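Local coordinates for protein beta-galactosidase (Streptococcus pneumoniae, PDB 4CU9) that probably contributes to carbohydrate recognition as a calcium-containing carbohydrate-binding module of the multidomain pneumococcal surface beta-galactosidase BgaA, at residues A[135-139]-A[150-156]. Numbering follows the deposited sequence.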
ATOM      1  N   VAL A 135      -4.992  10.152  -8.216  1.00 12.74           N
ATOM      2  CA  VAL A 135      -6.132   9.634  -8.980  1.00 12.75           C
ATOM      3  C   VAL A 135      -7.397   9.905  -8.148  1.00 13.54           C
ATOM      4  O   VAL A 135      -7.518   9.408  -7.029  1.00 12.21           O
ATOM      5  CB  VAL A 135      -5.933   8.141  -9.322  1.00 12.03           C
ATOM      6  CG1 VAL A 135      -7.175   7.523  -9.950  1.00 12.39           C
ATOM      7  CG2 VAL A 135      -4.726   7.946 -10.242  1.00 12.41           C
ATOM      8  N   PRO A 136      -8.340  10.737  -8.669  1.00 14.07           N
ATOM      9  CA  PRO A 136      -9.556  10.934  -7.880  1.00 13.98           C
ATOM     10  C   PRO A 136     -10.362   9.640  -7.803  1.00 13.70           C
ATOM     11  O   PRO A 136     -10.375   8.858  -8.747  1.00 14.50           O
ATOM     12  CB  PRO A 136     -10.327  12.042  -8.662  1.00 14.44           C
ATOM     13  CG  PRO A 136      -9.359  12.613  -9.622  1.00 15.09           C
ATOM     14  CD  PRO A 136      -8.375  11.518  -9.929  1.00 14.55           C
ATOM     15  N   TYR A 137     -11.025   9.388  -6.684  1.00 13.63           N
ATOM     16  CA  TYR A 137     -11.697   8.107  -6.492  1.00 12.99           C
ATOM     17  C   TYR A 137     -12.992   8.304  -5.680  1.00 14.51           C
ATOM     18  O   TYR A 137     -13.196   9.373  -5.050  1.00 13.98           O
ATOM     19  CB  TYR A 137     -10.708   7.099  -5.808  1.00 13.07           C
ATOM     20  CG  TYR A 137     -10.384   7.432  -4.380  1.00 12.77           C
ATOM     21  CD1 TYR A 137     -11.181   6.990  -3.354  1.00 13.35           C
ATOM     22  CD2 TYR A 137      -9.308   8.243  -4.057  1.00 13.44           C
ATOM     23  CE1 TYR A 137     -10.910   7.310  -2.040  1.00 13.72           C
ATOM     24  CE2 TYR A 137      -9.029   8.586  -2.753  1.00 13.72           C
ATOM     25  CZ  TYR A 137      -9.836   8.118  -1.749  1.00 13.75           C
ATOM     26  OH  TYR A 137      -9.557   8.452  -0.452  1.00 15.17           O
ATOM     27  N   ARG A 138     -13.854   7.296  -5.715  1.00 14.66           N
ATOM     28  CA  ARG A 138     -15.004   7.215  -4.819  1.00 16.67           C
ATOM     29  C   ARG A 138     -14.937   5.923  -4.012  1.00 16.11           C
ATOM     30  O   ARG A 138     -14.685   4.881  -4.584  1.00 17.66           O
ATOM     31  CB  ARG A 138     -16.289   7.246  -5.634  1.00 18.13           C
ATOM     32  CG  ARG A 138     -16.473   8.508  -6.465  1.00 19.99           C
ATOM     33  CD  ARG A 138     -16.656   9.755  -5.590  1.00 23.73           C
ATOM     34  NE  ARG A 138     -16.898  10.935  -6.421  1.00 26.49           N
ATOM     35  CZ  ARG A 138     -16.789  12.202  -6.020  1.00 30.48           C
ATOM     36  NH1 ARG A 138     -16.446  12.500  -4.770  1.00 30.88           N
ATOM     37  NH2 ARG A 138     -17.044  13.184  -6.887  1.00 32.99           N
ATOM     38  N   ALA A 139     -15.143   5.997  -2.696  1.00 16.28           N
ATOM     39  CA  ALA A 139     -15.213   4.797  -1.841  1.00 14.91           C
ATOM     40  C   ALA A 139     -16.696   4.545  -1.448  1.00 15.46           C
ATOM     41  O   ALA A 139     -17.488   5.502  -1.323  1.00 15.16           O
ATOM     42  CB  ALA A 139     -14.349   4.953  -0.615  1.00 15.03           C
ATOM     43  N   ASN A 150     -14.690  -0.696  -0.950  1.00 14.78           N
ATOM     44  CA  ASN A 150     -14.590  -0.794  -2.384  1.00 14.69           C
ATOM     45  C   ASN A 150     -14.476   0.619  -2.943  1.00 14.23           C
ATOM     46  O   ASN A 150     -15.163   1.527  -2.481  1.00 13.93           O
ATOM     47  CB  ASN A 150     -15.771  -1.554  -3.006  1.00 16.38           C
ATOM     48  CG  ASN A 150     -15.886  -2.988  -2.509  1.00 17.97           C
ATOM     49  OD1 ASN A 150     -15.212  -3.893  -3.009  1.00 20.35           O
ATOM     50  ND2 ASN A 150     -16.751  -3.205  -1.518  1.00 19.05           N
ATOM     51  N   VAL A 151     -13.591   0.774  -3.919  1.00 13.45           N
ATOM     52  CA  VAL A 151     -13.245   2.057  -4.507  1.00 13.30           C
ATOM     53  C   VAL A 151     -13.327   1.985  -6.018  1.00 13.64           C
ATOM     54  O   VAL A 151     -12.934   0.996  -6.606  1.00 14.00           O
ATOM     55  CB  VAL A 151     -11.792   2.434  -4.109  1.00 13.23           C
ATOM     56  CG1 VAL A 151     -11.219   3.560  -4.967  1.00 13.52           C
ATOM     57  CG2 VAL A 151     -11.646   2.737  -2.627  1.00 13.83           C
ATOM     58  N   THR A 152     -13.855   3.048  -6.647  1.00 13.91           N
ATOM     59  CA  THR A 152     -13.829   3.186  -8.088  1.00 14.63           C
ATOM     60  C   THR A 152     -13.110   4.456  -8.498  1.00 13.83           C
ATOM     61  O   THR A 152     -13.038   5.455  -7.767  1.00 13.67           O
ATOM     62  CB  THR A 152     -15.255   3.239  -8.686  1.00 15.28           C
ATOM     63  OG1 THR A 152     -16.003   4.241  -7.995  1.00 15.93           O
ATOM     64  CG2 THR A 152     -15.947   1.962  -8.505  1.00 15.94           C
ATOM     65  N   PHE A 153     -12.567   4.414  -9.695  1.00 14.12           N
ATOM     66  CA  PHE A 153     -11.960   5.556 -10.302  1.00 13.78           C
ATOM     67  C   PHE A 153     -12.013   5.442 -11.819  1.00 15.04           C
ATOM     68  O   PHE A 153     -12.293   4.382 -12.352  1.00 15.14           O
ATOM     69  CB  PHE A 153     -10.533   5.785  -9.773  1.00 12.87           C
ATOM     70  CG  PHE A 153      -9.692   4.522  -9.646  1.00 12.12           C
ATOM     71  CD1 PHE A 153      -9.837   3.682  -8.561  1.00 12.34           C
ATOM     72  CD2 PHE A 153      -8.791   4.180 -10.640  1.00 12.13           C
ATOM     73  CE1 PHE A 153      -9.069   2.529  -8.450  1.00 11.94           C
ATOM     74  CE2 PHE A 153      -8.004   3.042 -10.543  1.00 11.95           C
ATOM     75  CZ  PHE A 153      -8.159   2.204  -9.454  1.00 11.87           C
ATOM     76  N   LYS A 154     -11.750   6.541 -12.513  1.00 16.86           N
ATOM     77  CA  LYS A 154     -11.624   6.489 -13.962  1.00 19.14           C
ATOM     78  C   LYS A 154     -10.394   5.623 -14.319  1.00 18.33           C
ATOM     79  O   LYS A 154      -9.339   5.707 -13.681  1.00 17.88           O
ATOM     80  CB  LYS A 154     -11.540   7.898 -14.544  1.00 21.78           C
ATOM     81  CG  LYS A 154     -11.298   7.929 -16.042  1.00 24.87           C
ATOM     82  CD  LYS A 154     -11.531   9.320 -16.621  1.00 27.64           C
ATOM     83  CE  LYS A 154     -11.284   9.293 -18.121  1.00 30.09           C
ATOM     84  NZ  LYS A 154     -11.979  10.392 -18.835  1.00 31.16           N
ATOM     85  N   ALA A 155     -10.562   4.771 -15.327  1.00 16.75           N
ATOM     86  CA  ALA A 155      -9.543   3.821 -15.706  1.00 16.76           C
ATOM     87  C   ALA A 155      -8.210   4.493 -16.047  1.00 16.41           C
ATOM     88  O   ALA A 155      -8.171   5.503 -16.743  1.00 16.10           O
ATOM     89  CB  ALA A 155     -10.028   2.972 -16.869  1.00 17.44           C
ATOM     90  N   VAL A 156      -7.130   3.943 -15.507  1.00 15.82           N
ATOM     91  CA  VAL A 156      -5.787   4.396 -15.787  1.00 16.60           C
ATOM     92  C   VAL A 156      -4.922   3.180 -16.090  1.00 17.09           C
ATOM     93  O   VAL A 156      -5.213   2.047 -15.670  1.00 17.88           O
ATOM     94  CB  VAL A 156      -5.160   5.180 -14.594  1.00 16.05           C
ATOM     95  CG1 VAL A 156      -5.933   6.478 -14.302  1.00 16.40           C
ATOM     96  CG2 VAL A 156      -5.123   4.341 -13.337  1.00 16.05           C
TER
HETATM   97  O   HOH W   1     -10.596   9.027 -11.259  1.00 19.81           O
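Arg138 and Thr152 pair through their backbones in both directions. Arg138 N donates to Thr152 O at 2.9 Å, and Thr152 N returns a bond of equal length to Arg138 O. Three CA-H...O contacts fill in around this antiparallel hydrogen-bonded pair: Tyr137 CA against Thr152 O, Val151 CA against Arg138 O, and Ala139 CA against Asn150 O. Ala139 and Val151 form the adjoining non-hydrogen-bonded pair. Toward Pro136 the direct bonding gives way to a water, which accepts from Lys154 N at 3.0 Å; its bond to Pro136 O, at 2.5 Å, is doubtfully short.

Apolar contacts gather around Val151 and Phe153. With CG1 of Val151 anti to the backbone N (chi1 165°), this methyl meets CB of Tyr137 at 3.7 Å and lies obliquely to the tyrosine ring, while CG2 reaches CB of Ala139 at 4.0 Å. CG1 of Val135 packs obliquely on Phe153, 3.8 Å from CD2, and Val151 CG1 sits at the edge of that ring, in its plane. The side chain of Phe153 also touches Leu100, Val79 and Ala82. Beyond the hairpin, Tyr137 OH hydrogen-bonds Leu98 O and the tyrosine ring meets Trp163 edge-to-face.

On the other face of the strands Arg138 and Thr152 stand side by side, CB of Arg138 3.8 Å from OG1 of Thr152, with the guanidinium group turned from strand 149-158.

Strands 132-139 and 149-158 thus make an antiparallel beta hairpin, flanked by strands 97-103 and 73-86, within the beta-sandwich expected of a galactose-binding-domain-like module.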